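Side-chain contacts in mandelate racemase / muconate lactonizing enzyme family protein (Agrobacterium tumefaciens, PDB 4DXK), which is an enolase-superfamily protein of the mandelate racemase subgroup, probably with lyase or racemase activity: residues L6-V11 with N16-L21; A38-T43 with S77-R82. One frame throughout, in Å; residues are numbered along the deposited sequence.

Interaction 1 (L6-V11 with N16-L21); sequences LETVRV and NLLWVL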
ATOM      1  N   LEU A   6      16.510  27.531  39.661  1.00 10.95           N
ATOM      2  CA  LEU A   6      15.755  26.294  39.526  1.00 11.12           C
ATOM      3  C   LEU A   6      15.855  25.540  40.827  1.00 10.09           C
ATOM      4  O   LEU A   6      16.957  25.287  41.333  1.00 12.87           O
ATOM      5  CB  LEU A   6      16.305  25.398  38.421  1.00 16.08           C
ATOM      6  CG  LEU A   6      16.175  25.808  36.966  1.00 15.42           C
ATOM      7  CD1 LEU A   6      16.424  24.588  36.069  1.00 13.20           C
ATOM      8  CD2 LEU A   6      14.815  26.445  36.688  1.00 16.71           C
ATOM      9  N   GLU A   7      14.707  25.171  41.371  1.00 10.24           N
ATOM     10  CA  GLU A   7      14.637  24.473  42.643  1.00 11.96           C
ATOM     11  C   GLU A   7      13.949  23.135  42.409  1.00 12.93           C
ATOM     12  O   GLU A   7      12.915  23.075  41.739  1.00 14.82           O
ATOM     13  CB  GLU A   7      13.850  25.316  43.650  1.00 12.08           C
ATOM     14  CG  GLU A   7      13.531  24.608  44.956  1.00 14.62           C
ATOM     15  CD  GLU A   7      12.677  25.453  45.884  1.00 17.37           C
ATOM     16  OE1 GLU A   7      12.160  26.509  45.455  1.00 17.25           O
ATOM     17  OE2 GLU A   7      12.515  25.061  47.055  1.00 16.77           O
ATOM     18  N   THR A   8      14.520  22.062  42.937  1.00  9.92           N
ATOM     19  CA  THR A   8      13.836  20.781  42.931  1.00 10.18           C
ATOM     20  C   THR A   8      13.482  20.386  44.355  1.00  9.87           C
ATOM     21  O   THR A   8      14.229  20.677  45.294  1.00 10.75           O
ATOM     22  CB  THR A   8      14.685  19.689  42.283  1.00  9.71           C
ATOM     23  OG1 THR A   8      16.005  19.720  42.841  1.00 10.89           O
ATOM     24  CG2 THR A   8      14.765  19.898  40.773  1.00 11.13           C
ATOM     25  N   VAL A   9      12.340  19.720  44.511  1.00 10.15           N
ATOM     26  CA  VAL A   9      11.835  19.313  45.816  1.00 10.64           C
ATOM     27  C   VAL A   9      11.418  17.855  45.743  1.00 10.17           C
ATOM     28  O   VAL A   9      10.725  17.443  44.802  1.00 10.58           O
ATOM     29  CB  VAL A   9      10.614  20.158  46.231  1.00 11.35           C
ATOM     30  CG1 VAL A   9      10.128  19.766  47.622  1.00 14.16           C
ATOM     31  CG2 VAL A   9      10.943  21.638  46.187  1.00 14.74           C
ATOM     32  N   ARG A  10      11.846  17.085  46.740  1.00 10.97           N
ATOM     33  CA  ARG A  10      11.423  15.701  46.900  1.00 10.33           C
ATOM     34  C   ARG A  10      10.949  15.483  48.328  1.00 12.47           C
ATOM     35  O   ARG A  10      11.341  16.217  49.244  1.00 13.08           O
ATOM     36  CB  ARG A  10      12.559  14.721  46.583  1.00 11.70           C
ATOM     37  CG  ARG A  10      12.937  14.698  45.110  1.00 12.09           C
ATOM     38  CD  ARG A  10      13.962  13.620  44.767  1.00 16.43           C
ATOM     39  NE  ARG A  10      15.281  13.899  45.329  1.00 16.23           N
ATOM     40  CZ  ARG A  10      15.804  13.264  46.371  1.00 19.31           C
ATOM     41  NH1 ARG A  10      15.122  12.300  46.977  1.00 21.43           N
ATOM     42  NH2 ARG A  10      17.011  13.594  46.808  1.00 24.17           N
ATOM     43  N   VAL A  11      10.112  14.468  48.517  1.00 12.24           N
ATOM     44  CA  VAL A  11       9.676  14.069  49.852  1.00 14.99           C
ATOM     45  C   VAL A  11       9.872  12.570  50.048  1.00 15.34           C
ATOM     46  O   VAL A  11       9.532  11.762  49.180  1.00 15.08           O
ATOM     47  CB  VAL A  11       8.212  14.480  50.140  1.00 17.32           C
ATOM     48  CG1 VAL A  11       8.075  15.991  50.131  1.00 19.12           C
ATOM     49  CG2 VAL A  11       7.253  13.852  49.138  1.00 18.75           C
ATOM     50  N   ASN A  16       8.445   8.614  44.380  1.00 12.72           N
ATOM     51  CA  ASN A  16       8.303   8.763  42.930  1.00 12.72           C
ATOM     52  C   ASN A  16       8.100  10.195  42.456  1.00 11.32           C
ATOM     53  O   ASN A  16       8.232  10.476  41.265  1.00 11.45           O
ATOM     54  CB  ASN A  16       7.172   7.888  42.394  1.00 13.71           C
ATOM     55  CG  ASN A  16       7.537   6.422  42.372  1.00 19.40           C
ATOM     56  OD1 ASN A  16       8.663   6.061  42.039  1.00 23.59           O
ATOM     57  ND2 ASN A  16       6.587   5.569  42.722  1.00 22.75           N
ATOM     58  N   LEU A  17       7.788  11.100  43.379  1.00 10.36           N
ATOM     59  CA  LEU A  17       7.431  12.460  43.000  1.00 10.47           C
ATOM     60  C   LEU A  17       8.614  13.417  42.938  1.00  9.44           C
ATOM     61  O   LEU A  17       9.521  13.364  43.777  1.00 10.20           O
ATOM     62  CB  LEU A  17       6.375  13.013  43.961  1.00 13.91           C
ATOM     63  CG  LEU A  17       4.949  12.600  43.601  1.00 16.33           C
ATOM     64  CD1 LEU A  17       3.996  12.791  44.771  1.00 21.79           C
ATOM     65  CD2 LEU A  17       4.454  13.380  42.397  1.00 18.66           C
ATOM     66  N   LEU A  18       8.589  14.310  41.958  1.00  9.83           N
ATOM     67  CA  LEU A  18       9.547  15.397  41.882  1.00  9.44           C
ATOM     68  C   LEU A  18       8.806  16.677  41.550  1.00  8.47           C
ATOM     69  O   LEU A  18       8.011  16.702  40.604  1.00  9.62           O
ATOM     70  CB  LEU A  18      10.590  15.131  40.791  1.00  9.54           C
ATOM     71  CG  LEU A  18      11.630  16.243  40.621  1.00  9.83           C
ATOM     72  CD1 LEU A  18      12.495  16.355  41.865  1.00 11.74           C
ATOM     73  CD2 LEU A  18      12.499  16.042  39.400  1.00 12.13           C
ATOM     74  N   TRP A  19       9.067  17.739  42.312  1.00  8.55           N
ATOM     75  CA  TRP A  19       8.601  19.075  41.947  1.00  8.61           C
ATOM     76  C   TRP A  19       9.759  19.915  41.445  1.00  8.51           C
ATOM     77  O   TRP A  19      10.891  19.819  41.946  1.00  9.28           O
ATOM     78  CB  TRP A  19       7.869  19.763  43.110  1.00  9.60           C
ATOM     79  CG  TRP A  19       6.642  19.010  43.444  1.00  9.81           C
ATOM     80  CD1 TRP A  19       5.429  19.112  42.827  1.00  9.31           C
ATOM     81  CD2 TRP A  19       6.520  17.958  44.404  1.00 11.81           C
ATOM     82  NE1 TRP A  19       4.543  18.218  43.378  1.00 10.47           N
ATOM     83  CE2 TRP A  19       5.192  17.487  44.341  1.00 10.94           C
ATOM     84  CE3 TRP A  19       7.401  17.372  45.320  1.00 12.02           C
ATOM     85  CZ2 TRP A  19       4.723  16.455  45.161  1.00 12.30           C
ATOM     86  CZ3 TRP A  19       6.935  16.352  46.131  1.00 13.27           C
ATOM     87  CH2 TRP A  19       5.610  15.907  46.049  1.00 13.88           C
ATOM     88  N   VAL A  20       9.473  20.723  40.432  1.00  9.12           N
ATOM     89  CA  VAL A  20      10.438  21.658  39.878  1.00  9.61           C
ATOM     90  C   VAL A  20       9.836  23.043  40.012  1.00 10.29           C
ATOM     91  O   VAL A  20       8.722  23.296  39.531  1.00 11.78           O
ATOM     92  CB  VAL A  20      10.715  21.346  38.393  1.00 10.56           C
ATOM     93  CG1 VAL A  20      11.621  22.409  37.766  1.00 12.22           C
ATOM     94  CG2 VAL A  20      11.327  19.965  38.240  1.00 11.36           C
ATOM     95  N   LEU A  21      10.559  23.936  40.673  1.00  9.91           N
ATOM     96  CA  LEU A  21      10.099  25.307  40.885  1.00 11.64           C
ATOM     97  C   LEU A  21      11.014  26.255  40.134  1.00 10.93           C
ATOM     98  O   LEU A  21      12.240  26.223  40.296  1.00 12.00           O
ATOM     99  CB  LEU A  21      10.048  25.663  42.372  1.00 13.64           C
ATOM    100  CG  LEU A  21       8.890  25.046  43.162  1.00 14.78           C
ATOM    101  CD1 LEU A  21       9.147  23.589  43.490  1.00 18.87           C
ATOM    102  CD2 LEU A  21       8.613  25.836  44.429  1.00 27.87           C
TER
HETATM  103  O   HOH W   1       9.902  12.571  46.322  1.00 13.22           O
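Leu17 O lies against Arg10 CG, and a water that accepts from Val11 N sits 2.7 Å from Leu17 O. Next, Leu18 holds CG anti to its backbone N (chi1 179°), and this helps bring CD1 towards the neighbouring strand, 3.6 Å from Val9 O and about as near Arg10 CG; the guanidinium of Arg10 itself is engaged by Glu42. Trp19 pairs with Val9 through two backbone bonds, and the one from Trp19 N to Val9 O is nearly straight at 177°. Its ring turns an edge to the partner strand: Val11 CG2 lies in the ring plane, 3.9 Å from Trp19 CZ3, while the indole N-H is bound by Glu33. Val20 stands on the other face of the sheet beside Thr8, whose hydroxyl is taken by Glu42 and His46. Finally, Leu21 N gives a short 2.7 Å bond to Glu7 O and Glu7 N returns one to Leu21 O. The leucine runs alongside the extended Glu7 chain, CD2 3.8 Å from Glu7 OE1, and its CD1 reaches Val9 CG2 at 3.8 Å. Arg392 and His23 hold the Glu7 carboxylate. These two strands form the antiparallel beta hairpin that opens the N-terminal capping domain of the enolase superfamily.

Interaction 2 (A38-T43 with S77-R82); sequences AETVET and SGAEVR
Val41 and Thr40, in the first turn of helix 38-53, pack against Ala79 and Arg82 at the start of helix 79-99, a buried helix-helix contact within the alpha+beta capping domain of the enolase fold. The apolar part centres on Ala79: its CB sits 3.7 Å from Thr40 CG2 and 4.1 Å from Val41 CG2, so the small methyl lets the two backbones come close, with Val41 CA and Ala79 CA 5.3 Å apart. Thr40 can offer its methyl here because CG2 is anti to the backbone N, leaving OG1 to bond Glu47 of the second subunit. A mixed apolar-polar contact follows, in which the Val41 and Arg82 side chains cross at about a right angle and Val41 CG2 approaches Arg82 NH2 to 3.6 Å, oblique to the guanidinium. Gly78 occupies the N-cap position, and its O accepts from Arg82 N. The Arg82 chain bends at chi3 (-56°), setting the guanidinium with Ala79 CA 3.5 Å above one face, offset toward its rim; NH2 bonds Phe36 O, and NH1 forms a salt bridge with Glu80 of the second subunit. In the guanidinium plane, Arg82 NH1 also donates to a lone pair of Ser77 O at 3.0 Å.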
ATOM      1  N   ALA A  38      12.651  10.021  40.469  1.00  9.77           N
ATOM      2  CA  ALA A  38      12.746  11.391  40.952  1.00 10.13           C
ATOM      3  C   ALA A  38      14.185  11.852  41.179  1.00  9.98           C
ATOM      4  O   ALA A  38      14.520  12.988  40.864  1.00 10.38           O
ATOM      5  CB  ALA A  38      11.927  11.559  42.220  1.00 11.56           C
ATOM      6  N   GLU A  39      15.042  10.994  41.725  1.00  9.59           N
ATOM      7  CA  GLU A  39      16.435  11.403  41.919  1.00 10.24           C
ATOM      8  C   GLU A  39      17.161  11.626  40.592  1.00  9.83           C
ATOM      9  O   GLU A  39      17.924  12.586  40.434  1.00  9.92           O
ATOM     10  CB  GLU A  39      17.206  10.383  42.754  1.00 11.99           C
ATOM     11  CG  GLU A  39      16.699  10.212  44.172  1.00 16.71           C
ATOM     12  CD  GLU A  39      17.431   9.101  44.912  1.00 23.69           C
ATOM     13  OE1 GLU A  39      18.322   8.465  44.308  1.00 28.28           O
ATOM     14  OE2 GLU A  39      17.104   8.861  46.091  1.00 33.61           O
ATOM     15  N   THR A  40      16.928  10.721  39.649  1.00  8.95           N
ATOM     16  CA  THR A  40      17.548  10.815  38.336  1.00  8.59           C
ATOM     17  C   THR A  40      17.109  12.087  37.611  1.00  8.20           C
ATOM     18  O   THR A  40      17.934  12.829  37.061  1.00  8.75           O
ATOM     19  CB  THR A  40      17.232   9.571  37.504  1.00  8.95           C
ATOM     20  OG1 THR A  40      17.807   8.435  38.159  1.00 10.72           O
ATOM     21  CG2 THR A  40      17.815   9.681  36.104  1.00 10.30           C
ATOM     22  N   VAL A  41      15.808  12.340  37.593  1.00  8.23           N
ATOM     23  CA  VAL A  41      15.287  13.528  36.939  1.00  8.31           C
ATOM     24  C   VAL A  41      15.805  14.791  37.626  1.00  8.32           C
ATOM     25  O   VAL A  41      16.177  15.757  36.967  1.00  8.91           O
ATOM     26  CB  VAL A  41      13.753  13.515  36.895  1.00  8.16           C
ATOM     27  CG1 VAL A  41      13.236  14.779  36.250  1.00 10.42           C
ATOM     28  CG2 VAL A  41      13.266  12.292  36.129  1.00 10.27           C
ATOM     29  N   GLU A  42      15.885  14.763  38.950  1.00  8.67           N
ATOM     30  CA  GLU A  42      16.436  15.896  39.684  1.00  9.85           C
ATOM     31  C   GLU A  42      17.868  16.199  39.248  1.00  9.92           C
ATOM     32  O   GLU A  42      18.227  17.360  39.020  1.00  9.74           O
ATOM     33  CB  GLU A  42      16.386  15.655  41.188  1.00 10.33           C
ATOM     34  CG  GLU A  42      17.107  16.726  42.002  1.00 10.49           C
ATOM     35  CD  GLU A  42      16.884  16.544  43.474  1.00 11.32           C
ATOM     36  OE1 GLU A  42      17.213  15.456  43.997  1.00 12.00           O
ATOM     37  OE2 GLU A  42      16.366  17.487  44.103  1.00 12.36           O
ATOM     38  N   THR A  43      18.695  15.163  39.139  1.00  8.95           N
ATOM     39  CA  THR A  43      20.071  15.375  38.705  1.00  8.90           C
ATOM     40  C   THR A  43      20.089  16.038  37.329  1.00  9.25           C
ATOM     41  O   THR A  43      20.866  16.961  37.073  1.00  9.76           O
ATOM     42  CB  THR A  43      20.852  14.056  38.664  1.00 10.36           C
ATOM     43  OG1 THR A  43      20.895  13.497  39.980  1.00 10.54           O
ATOM     44  CG2 THR A  43      22.276  14.283  38.180  1.00 10.56           C
ATOM     45  N   SER A  77       9.718   8.819  26.917  1.00  6.97           N
ATOM     46  CA  SER A  77       9.277   9.200  28.257  1.00  7.47           C
ATOM     47  C   SER A  77      10.414   9.019  29.271  1.00  7.58           C
ATOM     48  O   SER A  77      10.166   8.816  30.455  1.00  8.98           O
ATOM     49  CB  SER A  77       8.045   8.388  28.650  1.00  7.86           C
ATOM     50  OG  SER A  77       8.266   7.010  28.408  1.00  7.95           O
ATOM     51  N   GLY A  78      11.654   9.110  28.794  1.00  7.88           N
ATOM     52  CA  GLY A  78      12.828   8.968  29.647  1.00  7.82           C
ATOM     53  C   GLY A  78      13.082  10.157  30.559  1.00  7.29           C
ATOM     54  O   GLY A  78      12.346  11.148  30.561  1.00  7.40           O
ATOM     55  N   ALA A  79      14.167  10.065  31.322  1.00  8.12           N
ATOM     56  CA  ALA A  79      14.406  11.005  32.418  1.00  7.75           C
ATOM     57  C   ALA A  79      14.523  12.437  31.931  1.00  7.41           C
ATOM     58  O   ALA A  79      13.995  13.363  32.560  1.00  8.17           O
ATOM     59  CB  ALA A  79      15.639  10.606  33.209  1.00  8.56           C
ATOM     60  N   GLU A  80      15.229  12.632  30.828  1.00  7.62           N
ATOM     61  CA  GLU A  80      15.399  13.967  30.267  1.00  8.01           C
ATOM     62  C   GLU A  80      14.041  14.578  29.914  1.00  6.70           C
ATOM     63  O   GLU A  80      13.753  15.736  30.236  1.00  7.97           O
ATOM     64  CB  GLU A  80      16.297  13.933  29.021  1.00  8.85           C
ATOM     65  CG  GLU A  80      17.737  13.477  29.268  1.00  9.62           C
ATOM     66  CD  GLU A  80      17.999  11.995  29.053  1.00  9.42           C
ATOM     67  OE1 GLU A  80      17.075  11.160  29.121  1.00  8.99           O
ATOM     68  OE2 GLU A  80      19.177  11.670  28.816  1.00 13.86           O
ATOM     69  N   VAL A  81      13.202  13.801  29.236  1.00  7.27           N
ATOM     70  CA  VAL A  81      11.888  14.292  28.863  1.00  7.10           C
ATOM     71  C   VAL A  81      11.032  14.575  30.094  1.00  7.46           C
ATOM     72  O   VAL A  81      10.324  15.588  30.132  1.00  7.23           O
ATOM     73  CB  VAL A  81      11.189  13.340  27.888  1.00  7.78           C
ATOM     74  CG1 VAL A  81       9.729  13.745  27.692  1.00  8.68           C
ATOM     75  CG2 VAL A  81      11.949  13.344  26.558  1.00  8.89           C
ATOM     76  N   ARG A  82      11.094  13.720  31.108  1.00  7.16           N
ATOM     77  CA  ARG A  82      10.318  13.972  32.319  1.00  7.82           C
ATOM     78  C   ARG A  82      10.743  15.281  32.986  1.00  7.70           C
ATOM     79  O   ARG A  82       9.900  16.066  33.433  1.00  7.75           O
ATOM     80  CB  ARG A  82      10.405  12.781  33.288  1.00  8.65           C
ATOM     81  CG  ARG A  82       9.817  11.519  32.681  1.00  7.67           C
ATOM     82  CD  ARG A  82       9.406  10.461  33.698  1.00  7.94           C
ATOM     83  NE  ARG A  82      10.483  10.051  34.602  1.00  7.78           N
ATOM     84  CZ  ARG A  82      11.492   9.248  34.273  1.00  8.48           C
ATOM     85  NH1 ARG A  82      11.609   8.763  33.037  1.00  9.15           N
ATOM     86  NH2 ARG A  82      12.402   8.935  35.194  1.00  9.74           N
TER

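Interactions 1 and 2 follow one another along the chain, the hairpin closing before the helix pair opens, and their centres are 11 Å apart on the same side of the chain's centre. Both belong to the N-terminal domain. Helix 38-53 lies against the sheet containing strands 3-11 and 17-24 and meets helix 79-99 through 38-43; the two helices lie next to each other and both reach the sheet, Val41 and Arg82 each touching strand 30-35. Leu18 CD2 packs on Val41 CG1 at 3.5 Å. A salt bridge of 2.8 Å runs from Arg10 NE to Glu42 OE1. Interaction 1 is internal to its subunit, whereas interaction 2 borders the second subunit, so helix 38-53 connects the hairpin to the subunit interface.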